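Local coordinates for protein TsrE (Streptomyces laurentii, PDB 7CWW) that probably catalyses the cyclisation that forms the central nitrogen heterocycle of the thiopeptide antibiotic thiostrepton, at residues Q18-L23 against A126-R131; G50-L55 against A84-T89; R56-S61 against L108-W113. All coordinates share one frame; numbering follows the deposited sequence.

All three contacts belong to the N-terminal part of the chain, where a three-stranded antiparallel sheet meets helices 15-35, 84-87 and 106-127. Their centres lie about 19 to 20 Å apart. Contact 1 spans the longest stretch of sequence and encloses the other two, whose segments alternate along the chain: 50-55, 56-61, 84-89, 108-113. Contacts 2 and 3 share the central strand 52-61, while contacts 1 and 3 share helix 106-127, near its end and its beginning respectively. Q18 of contact 1 packs on the strand of contact 2. Charged pairs thus fasten the central strand to two helices, and helix 15-35 to the turn closing helix 106-127.

Contact 1. Residues Q18-L23 against A126-R131; sequences QEDLLL and ATRGNR
R128 reaches across to helix 15-35 and lays its whole length against D20, L23 and E19, a worked example of how one long cationic side chain can join a turn to a helix. With CG anti to the backbone N (chi1 -160°) and the chain extended as far as NE, it runs straight out from CB. R128 CG passes E19 OE2 at 3.7 Å. R128 CD and NE both lie 3.8 Å from the methyl L23 CD1, which sits over one face of the guanidinium, offset toward its rim. R128 NE donates to water 1 at 2.8 Å, the water lying at the edge of the guanidinium in its plane. NH1 comes beside L23 CB. At the tip R128 NH2 donates to D20 OD1 over 3.0 Å, nearly straight at 173° and close to the guanidinium plane, on the anti side of the carboxylate and 25° out of its plane. NH2 also forms a salt bridge with D24, one turn further along the same helix.

E19 OE2 bonds to water 1 at 2.9 Å and to water 2, which in turn accepts from G129 N; the other oxygen, OE1, makes a salt bridge with R134. R128 and G129 are the central residues of a type II beta turn from T127 to N130, with G129 at positive phi. N130 caps the next helix through L133 N, so the turn carries the chain from helix 106-127 into helix 131-149.

Chemically, the guanidinium has a greasy face against L23 and a polar edge turned to carboxylates and water. D20 and D24 compensate its charge directly; E19, engaged mainly with R134, adds through-space attraction and a water link. Together they probably hold the turn against helix 15-35.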
loop_
_atom_site.group_PDB
_atom_site.type_symbol
_atom_site.label_atom_id
_atom_site.label_comp_id
_atom_site.label_asym_id
_atom_site.label_seq_id
_atom_site.Cartn_x
_atom_site.Cartn_y
_atom_site.Cartn_z
ATOM N N GLN A 18 -6.171 -18.654 -1.770
ATOM C CA GLN A 18 -5.915 -17.968 -0.505
ATOM C C GLN A 18 -7.149 -17.221 -0.038
ATOM O O GLN A 18 -7.462 -17.201 1.156
ATOM C CB GLN A 18 -4.757 -16.980 -0.643
ATOM C CG GLN A 18 -3.414 -17.623 -0.980
ATOM C CD GLN A 18 -2.383 -16.562 -1.232
ATOM O OE1 GLN A 18 -2.559 -15.419 -0.807
ATOM N NE2 GLN A 18 -1.302 -16.918 -1.930
ATOM N N GLU A 19 -7.851 -16.575 -0.968
ATOM C CA GLU A 19 -9.015 -15.787 -0.591
ATOM C C GLU A 19 -10.124 -16.688 -0.059
ATOM O O GLU A 19 -10.700 -16.417 1.002
ATOM C CB GLU A 19 -9.485 -14.973 -1.800
ATOM C CG GLU A 19 -10.701 -14.095 -1.570
ATOM C CD GLU A 19 -11.030 -13.263 -2.802
ATOM O OE1 GLU A 19 -10.095 -12.642 -3.368
ATOM O OE2 GLU A 19 -12.213 -13.265 -3.221
ATOM N N ASP A 20 -10.436 -17.768 -0.790
ATOM C CA ASP A 20 -11.435 -18.738 -0.329
ATOM C C ASP A 20 -11.097 -19.273 1.062
ATOM O O ASP A 20 -11.958 -19.329 1.946
ATOM C CB ASP A 20 -11.540 -19.905 -1.320
ATOM C CG ASP A 20 -12.091 -19.487 -2.676
ATOM O OD1 ASP A 20 -12.933 -18.561 -2.737
ATOM O OD2 ASP A 20 -11.680 -20.097 -3.687
ATOM N N LEU A 21 -9.842 -19.696 1.265
ATOM C CA LEU A 21 -9.436 -20.227 2.566
ATOM C C LEU A 21 -9.571 -19.179 3.656
ATOM O O LEU A 21 -9.982 -19.476 4.786
ATOM C CB LEU A 21 -7.993 -20.722 2.501
ATOM C CG LEU A 21 -7.754 -21.987 1.696
ATOM C CD1 LEU A 21 -6.253 -22.207 1.521
ATOM C CD2 LEU A 21 -8.420 -23.150 2.415
ATOM N N LEU A 22 -9.204 -17.945 3.343
ATOM C CA LEU A 22 -9.285 -16.875 4.325
ATOM C C LEU A 22 -10.729 -16.618 4.744
ATOM O O LEU A 22 -11.043 -16.576 5.943
ATOM C CB LEU A 22 -8.644 -15.621 3.732
ATOM C CG LEU A 22 -8.385 -14.385 4.575
ATOM C CD1 LEU A 22 -7.656 -14.719 5.869
ATOM C CD2 LEU A 22 -7.550 -13.444 3.726
ATOM N N LEU A 23 -11.627 -16.450 3.770
ATOM C CA LEU A 23 -13.003 -16.084 4.092
ATOM C C LEU A 23 -13.810 -17.257 4.627
ATOM O O LEU A 23 -14.705 -17.057 5.457
ATOM C CB LEU A 23 -13.708 -15.511 2.864
ATOM C CG LEU A 23 -13.055 -14.280 2.235
ATOM C CD1 LEU A 23 -13.825 -13.845 0.988
ATOM C CD2 LEU A 23 -13.000 -13.172 3.256
ATOM N N ALA A 126 -17.198 -8.229 0.264
ATOM C CA ALA A 126 -18.100 -7.359 -0.485
ATOM C C ALA A 126 -17.812 -7.370 -1.976
ATOM O O ALA A 126 -18.683 -7.001 -2.767
ATOM C CB ALA A 126 -18.006 -5.923 0.033
ATOM N N THR A 127 -16.609 -7.765 -2.377
ATOM C CA THR A 127 -16.213 -7.709 -3.775
ATOM C C THR A 127 -15.849 -9.080 -4.312
ATOM O O THR A 127 -15.292 -9.173 -5.410
ATOM C CB THR A 127 -15.042 -6.741 -3.956
ATOM O OG1 THR A 127 -13.929 -7.176 -3.163
ATOM C CG2 THR A 127 -15.452 -5.335 -3.530
ATOM N N ARG A 128 -16.161 -10.138 -3.564
ATOM C CA ARG A 128 -15.836 -11.497 -3.960
ATOM C C ARG A 128 -16.328 -11.786 -5.374
ATOM O O ARG A 128 -17.499 -11.569 -5.697
ATOM C CB ARG A 128 -16.463 -12.476 -2.965
ATOM C CG ARG A 128 -15.841 -13.830 -2.976
ATOM C CD ARG A 128 -16.290 -14.628 -1.769
ATOM N NE ARG A 128 -15.569 -15.887 -1.672
ATOM C CZ ARG A 128 -15.727 -16.764 -0.690
ATOM N NH1 ARG A 128 -16.595 -16.530 0.288
ATOM N NH2 ARG A 128 -15.010 -17.879 -0.690
ATOM N N GLY A 129 -15.415 -12.247 -6.221
ATOM C CA GLY A 129 -15.746 -12.550 -7.598
ATOM C C GLY A 129 -16.036 -11.358 -8.479
ATOM O O GLY A 129 -16.525 -11.546 -9.597
ATOM N N ASN A 130 -15.751 -10.134 -8.022
ATOM C CA ASN A 130 -16.058 -8.919 -8.777
ATOM C C ASN A 130 -14.779 -8.089 -8.839
ATOM O O ASN A 130 -14.532 -7.240 -7.976
ATOM C CB ASN A 130 -17.218 -8.148 -8.134
ATOM C CG ASN A 130 -17.831 -7.122 -9.072
ATOM O OD1 ASN A 130 -17.201 -6.680 -10.037
ATOM N ND2 ASN A 130 -19.070 -6.731 -8.785
ATOM N N ARG A 131 -13.955 -8.355 -9.858
ATOM C CA ARG A 131 -12.682 -7.650 -9.975
ATOM C C ARG A 131 -12.886 -6.150 -10.171
ATOM O O ARG A 131 -12.170 -5.338 -9.576
ATOM C CB ARG A 131 -11.869 -8.235 -11.125
ATOM C CG ARG A 131 -10.807 -7.302 -11.660
ATOM C CD ARG A 131 -9.860 -8.053 -12.563
ATOM N NE ARG A 131 -8.943 -7.158 -13.258
ATOM C CZ ARG A 131 -7.758 -6.802 -12.783
ATOM N NH1 ARG A 131 -7.344 -7.283 -11.620
ATOM N NH2 ARG A 131 -6.984 -5.971 -13.471
HETATM O O HOH W 1 -13.445 -15.844 -3.553
HETATM O O HOH W 2 -12.904 -12.725 -5.709
#

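Contact 2. Residues G50-L55 against A84-T89; sequences GGRPFL and AGDVFT
A two-pronged salt bridge at the protein surface ties R52, at the start of the central strand 52-61, to D86 on the short helix 84-87. The guanidinium meets the carboxylate end-on: NH1 donates to OD1 and NH2 to OD2, one nitrogen for each oxygen. The two bonds differ in quality. R52 NH1 and D86 OD1 are 2.9 Å apart, the bond is nearly straight at 170°, and it lies in the guanidinium plane and uses the syn lone pair of the oxygen. R52 NH2 and D86 OD2 are closer, at 2.8 Å, yet the bond is bent to 144°; the oxygen is tilted from the guanidinium plane, and NH2 meets it on the syn side, out of the carboxylate plane. A twist of 30° between the two flat groups goes with this unevenness.

Torsions on both sides make the pairing possible. The R52 chain bends at chi2 and chi3 instead of stretching out, which turns the guanidinium edge to its partner, while D86 holds CG anti to its backbone N and comes from the opposite direction. NH2 has a second acceptor in the backbone carbonyl of S12, just past strand 5-11. The backbone of V87 is hydrogen-bonded to that same residue, so strand end, helix and connecting loop converge on one spot.

With both carboxylate oxygens engaged and NH2 shared between D86 and S12, the guanidinium is probably fixed in rotation, and the two opposite charges would largely compensate each other at this end of the sheet.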
loop_
_atom_site.group_PDB
_atom_site.type_symbol
_atom_site.label_atom_id
_atom_site.label_comp_id
_atom_site.label_asym_id
_atom_site.label_seq_id
_atom_site.Cartn_x
_atom_site.Cartn_y
_atom_site.Cartn_z
ATOM N N GLY A 50 9.507 -17.132 -4.699
ATOM C CA GLY A 50 9.908 -17.966 -5.832
ATOM C C GLY A 50 8.783 -18.348 -6.770
ATOM O O GLY A 50 8.809 -19.443 -7.352
ATOM N N GLY A 51 7.800 -17.470 -6.953
ATOM C CA GLY A 51 6.673 -17.820 -7.798
ATOM C C GLY A 51 5.707 -18.771 -7.131
ATOM O O GLY A 51 4.973 -19.489 -7.819
ATOM N N ARG A 52 5.712 -18.827 -5.801
ATOM C CA ARG A 52 4.729 -19.586 -5.028
ATOM C C ARG A 52 4.056 -18.613 -4.068
ATOM O O ARG A 52 4.540 -18.383 -2.946
ATOM C CB ARG A 52 5.378 -20.750 -4.289
ATOM C CG ARG A 52 5.804 -21.903 -5.221
ATOM C CD ARG A 52 4.581 -22.595 -5.849
ATOM N NE ARG A 52 3.682 -23.109 -4.818
ATOM C CZ ARG A 52 3.834 -24.295 -4.231
ATOM N NH1 ARG A 52 4.842 -25.095 -4.585
ATOM N NH2 ARG A 52 2.985 -24.682 -3.290
ATOM N N PRO A 53 2.957 -17.995 -4.481
ATOM C CA PRO A 53 2.185 -17.141 -3.563
ATOM C C PRO A 53 1.783 -17.891 -2.299
ATOM O O PRO A 53 1.553 -19.104 -2.327
ATOM C CB PRO A 53 0.947 -16.767 -4.390
ATOM C CG PRO A 53 1.355 -16.964 -5.824
ATOM C CD PRO A 53 2.354 -18.090 -5.823
ATOM N N PHE A 54 1.686 -17.168 -1.176
ATOM C CA PHE A 54 1.213 -17.834 0.027
ATOM C C PHE A 54 0.440 -16.878 0.925
ATOM O O PHE A 54 0.656 -15.659 0.926
ATOM C CB PHE A 54 2.352 -18.514 0.823
ATOM C CG PHE A 54 3.408 -17.569 1.361
ATOM C CD1 PHE A 54 3.305 -17.037 2.644
ATOM C CD2 PHE A 54 4.546 -17.281 0.613
ATOM C CE1 PHE A 54 4.298 -16.188 3.160
ATOM C CE2 PHE A 54 5.541 -16.447 1.116
ATOM C CZ PHE A 54 5.421 -15.903 2.395
ATOM N N LEU A 55 -0.510 -17.467 1.646
ATOM C CA LEU A 55 -1.234 -16.818 2.726
ATOM C C LEU A 55 -0.501 -17.094 4.030
ATOM O O LEU A 55 -0.190 -18.253 4.339
ATOM C CB LEU A 55 -2.662 -17.359 2.804
ATOM C CG LEU A 55 -3.548 -16.885 3.956
ATOM C CD1 LEU A 55 -3.876 -15.394 3.770
ATOM C CD2 LEU A 55 -4.827 -17.721 4.037
ATOM N N ALA A 84 -0.483 -31.882 0.739
ATOM C CA ALA A 84 -0.260 -31.298 2.061
ATOM C C ALA A 84 1.220 -31.064 2.333
ATOM O O ALA A 84 1.604 -30.024 2.878
ATOM C CB ALA A 84 -0.866 -32.204 3.131
ATOM N N GLY A 85 2.070 -32.006 1.927
ATOM C CA GLY A 85 3.499 -31.863 2.126
ATOM C C GLY A 85 4.168 -30.810 1.277
ATOM O O GLY A 85 5.379 -30.616 1.404
ATOM N N ASP A 86 3.419 -30.122 0.414
ATOM C CA ASP A 86 3.949 -29.028 -0.384
ATOM C C ASP A 86 3.359 -27.671 -0.021
ATOM O O ASP A 86 4.053 -26.660 -0.122
ATOM C CB ASP A 86 3.712 -29.304 -1.878
ATOM C CG ASP A 86 3.767 -28.046 -2.726
ATOM O OD1 ASP A 86 4.875 -27.628 -3.122
ATOM O OD2 ASP A 86 2.693 -27.458 -2.979
ATOM N N VAL A 87 2.104 -27.614 0.422
ATOM C CA VAL A 87 1.506 -26.311 0.674
ATOM C C VAL A 87 1.981 -25.687 1.975
ATOM O O VAL A 87 1.865 -24.476 2.139
ATOM C CB VAL A 87 -0.029 -26.378 0.682
ATOM C CG1 VAL A 87 -0.525 -26.672 -0.724
ATOM C CG2 VAL A 87 -0.513 -27.417 1.674
ATOM N N PHE A 88 2.517 -26.460 2.914
ATOM C CA PHE A 88 2.870 -25.873 4.197
ATOM C C PHE A 88 4.361 -25.581 4.354
ATOM O O PHE A 88 4.779 -25.225 5.459
ATOM C CB PHE A 88 2.372 -26.772 5.332
ATOM C CG PHE A 88 0.868 -26.856 5.403
ATOM C CD1 PHE A 88 0.097 -25.704 5.343
ATOM C CD2 PHE A 88 0.229 -28.084 5.481
ATOM C CE1 PHE A 88 -1.289 -25.766 5.392
ATOM C CE2 PHE A 88 -1.152 -28.155 5.526
ATOM C CZ PHE A 88 -1.914 -26.995 5.482
ATOM N N THR A 89 5.165 -25.701 3.284
ATOM C CA THR A 89 6.574 -25.314 3.345
ATOM C C THR A 89 6.706 -23.983 4.070
ATOM O O THR A 89 6.045 -23.001 3.711
ATOM C CB THR A 89 7.172 -25.187 1.937
ATOM O OG1 THR A 89 7.050 -26.424 1.217
ATOM C CG2 THR A 89 8.650 -24.813 2.042
#

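Contact 3. Residues R56-S61 against L108-W113; sequences RLRFAS and LAENFW
E110 OE2 is approached by both R58 and a water that bridges the two side chains. Water 3 donates to E110 OE2 at 2.9 Å and accepts from R58 NH1 at 2.7 Å; this water lies at the edge of the guanidinium, in its plane. The direct link is poorer: R58 NE reaches E110 OE2 over 3.4 Å at 145°, a weak hydrogen bond within the salt bridge. The oxygen stands oblique to the guanidinium, and the carboxylate is turned 56° from it. R58 NH1 is 4.1 Å from E110 OE2, so this nitrogen is joined to the carboxylate through the water. The geometry suggests that charge attraction and the bridging water contribute much of the link, the direct N-H bond being weak.

R58 gets there with CG anti to the backbone N (chi1 -164°) and the chain extended to NE, projecting from the sheet toward helix 106-127. E110 answers from its helix with an extended chain of its own, and the two side chains cross obliquely. R58 sits on the middle strand of the three-stranded antiparallel sheet, its backbone paired with F43 of strand 39-49, while neighbouring L57 pairs with L9 of strand 5-11. Strand alternation gives the sheet two unlike sides here: F59 packs on helix 65-78, whereas R58, which is buried, also touches Y93 and H95. Further round helix 106-127, F112 meets Y236 and W113 meets W322 edge-to-face, deeper in the helical part of the protein.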
loop_
_atom_site.group_PDB
_atom_site.type_symbol
_atom_site.label_atom_id
_atom_site.label_comp_id
_atom_site.label_asym_id
_atom_site.label_seq_id
_atom_site.Cartn_x
_atom_site.Cartn_y
_atom_site.Cartn_z
ATOM N N ARG A 56 -0.198 -16.036 4.769
ATOM C CA ARG A 56 0.444 -16.142 6.078
ATOM C C ARG A 56 -0.586 -15.827 7.150
ATOM O O ARG A 56 -1.265 -14.797 7.075
ATOM C CB ARG A 56 1.639 -15.181 6.210
ATOM C CG ARG A 56 2.319 -15.238 7.599
ATOM C CD ARG A 56 3.372 -14.147 7.819
ATOM N NE ARG A 56 4.374 -14.130 6.743
ATOM C CZ ARG A 56 5.383 -14.994 6.640
ATOM N NH1 ARG A 56 5.555 -15.957 7.543
ATOM N NH2 ARG A 56 6.231 -14.896 5.627
ATOM N N LEU A 57 -0.692 -16.695 8.157
ATOM C CA LEU A 57 -1.564 -16.448 9.301
ATOM C C LEU A 57 -0.690 -16.320 10.536
ATOM O O LEU A 57 0.060 -17.240 10.870
ATOM C CB LEU A 57 -2.602 -17.563 9.463
ATOM C CG LEU A 57 -3.474 -17.700 8.204
ATOM C CD1 LEU A 57 -4.295 -18.971 8.184
ATOM C CD2 LEU A 57 -4.384 -16.478 8.057
ATOM N N ARG A 58 -0.760 -15.172 11.191
ATOM C CA ARG A 58 0.069 -14.904 12.355
ATOM C C ARG A 58 -0.828 -14.625 13.548
ATOM O O ARG A 58 -1.744 -13.804 13.467
ATOM C CB ARG A 58 1.016 -13.734 12.107
ATOM C CG ARG A 58 2.131 -13.678 13.106
ATOM C CD ARG A 58 3.329 -12.995 12.524
ATOM N NE ARG A 58 4.252 -12.624 13.578
ATOM C CZ ARG A 58 5.272 -13.379 13.970
ATOM N NH1 ARG A 58 6.075 -12.955 14.939
ATOM N NH2 ARG A 58 5.494 -14.548 13.384
ATOM N N PHE A 59 -0.571 -15.316 14.649
ATOM C CA PHE A 59 -1.456 -15.213 15.791
ATOM C C PHE A 59 -0.696 -15.685 17.017
ATOM O O PHE A 59 0.241 -16.480 16.916
ATOM C CB PHE A 59 -2.743 -16.034 15.595
ATOM C CG PHE A 59 -2.509 -17.467 15.156
ATOM C CD1 PHE A 59 -2.380 -17.788 13.815
ATOM C CD2 PHE A 59 -2.440 -18.491 16.086
ATOM C CE1 PHE A 59 -2.177 -19.101 13.416
ATOM C CE2 PHE A 59 -2.233 -19.801 15.692
ATOM C CZ PHE A 59 -2.102 -20.110 14.360
ATOM N N ALA A 60 -1.105 -15.182 18.173
ATOM C CA ALA A 60 -0.524 -15.572 19.447
ATOM C C ALA A 60 -1.533 -16.430 20.198
ATOM O O ALA A 60 -2.673 -16.009 20.412
ATOM C CB ALA A 60 -0.141 -14.344 20.277
ATOM N N SER A 61 -1.114 -17.623 20.594
ATOM C CA SER A 61 -2.018 -18.559 21.232
ATOM C C SER A 61 -1.249 -19.386 22.242
ATOM O O SER A 61 -0.078 -19.711 22.036
ATOM C CB SER A 61 -2.694 -19.477 20.206
ATOM O OG SER A 61 -3.383 -20.531 20.856
ATOM N N LEU A 108 3.855 -1.672 16.158
ATOM C CA LEU A 108 2.834 -0.800 15.592
ATOM C C LEU A 108 2.278 -1.371 14.291
ATOM O O LEU A 108 1.064 -1.358 14.080
ATOM C CB LEU A 108 3.395 0.605 15.363
ATOM C CG LEU A 108 2.386 1.748 15.172
ATOM C CD1 LEU A 108 1.521 1.958 16.406
ATOM C CD2 LEU A 108 3.113 3.051 14.846
ATOM N N ALA A 109 3.146 -1.876 13.407
ATOM C CA ALA A 109 2.658 -2.465 12.161
ATOM C C ALA A 109 1.748 -3.659 12.436
ATOM O O ALA A 109 0.690 -3.801 11.812
ATOM C CB ALA A 109 3.836 -2.891 11.262
ATOM N N GLU A 110 2.150 -4.540 13.360
ATOM C CA GLU A 110 1.322 -5.704 13.656
ATOM C C GLU A 110 0.008 -5.284 14.297
ATOM O O GLU A 110 -1.039 -5.895 14.037
ATOM C CB GLU A 110 2.094 -6.682 14.544
ATOM C CG GLU A 110 3.296 -7.305 13.825
ATOM C CD GLU A 110 3.888 -8.480 14.589
ATOM O OE1 GLU A 110 3.627 -8.593 15.803
ATOM O OE2 GLU A 110 4.612 -9.293 13.974
ATOM N N ASN A 111 0.046 -4.234 15.124
ATOM C CA ASN A 111 -1.183 -3.649 15.650
ATOM C C ASN A 111 -2.080 -3.176 14.520
ATOM O O ASN A 111 -3.293 -3.421 14.528
ATOM C CB ASN A 111 -0.867 -2.470 16.577
ATOM C CG ASN A 111 -0.522 -2.901 17.988
ATOM O OD1 ASN A 111 -0.809 -4.021 18.398
ATOM N ND2 ASN A 111 0.081 -1.998 18.744
ATOM N N PHE A 112 -1.502 -2.453 13.559
ATOM C CA PHE A 112 -2.297 -1.924 12.454
ATOM C C PHE A 112 -2.930 -3.056 11.646
ATOM O O PHE A 112 -4.122 -3.013 11.315
ATOM C CB PHE A 112 -1.426 -1.043 11.554
ATOM C CG PHE A 112 -2.206 -0.331 10.486
ATOM C CD1 PHE A 112 -3.009 0.764 10.812
ATOM C CD2 PHE A 112 -2.179 -0.787 9.170
ATOM C CE1 PHE A 112 -3.756 1.406 9.843
ATOM C CE2 PHE A 112 -2.925 -0.143 8.174
ATOM C CZ PHE A 112 -3.714 0.953 8.514
ATOM N N TRP A 113 -2.137 -4.075 11.309
ATOM C CA TRP A 113 -2.646 -5.201 10.531
ATOM C C TRP A 113 -3.760 -5.934 11.275
ATOM O O TRP A 113 -4.773 -6.309 10.675
ATOM C CB TRP A 113 -1.497 -6.160 10.201
ATOM C CG TRP A 113 -0.549 -5.626 9.137
ATOM C CD1 TRP A 113 -0.858 -4.762 8.120
ATOM C CD2 TRP A 113 0.854 -5.905 9.011
ATOM N NE1 TRP A 113 0.264 -4.500 7.363
ATOM C CE2 TRP A 113 1.326 -5.193 7.888
ATOM C CE3 TRP A 113 1.749 -6.704 9.728
ATOM C CZ2 TRP A 113 2.658 -5.253 7.470
ATOM C CZ3 TRP A 113 3.070 -6.753 9.323
ATOM C CH2 TRP A 113 3.513 -6.041 8.195
HETATM O O HOH W 3 6.196 -10.548 16.112
#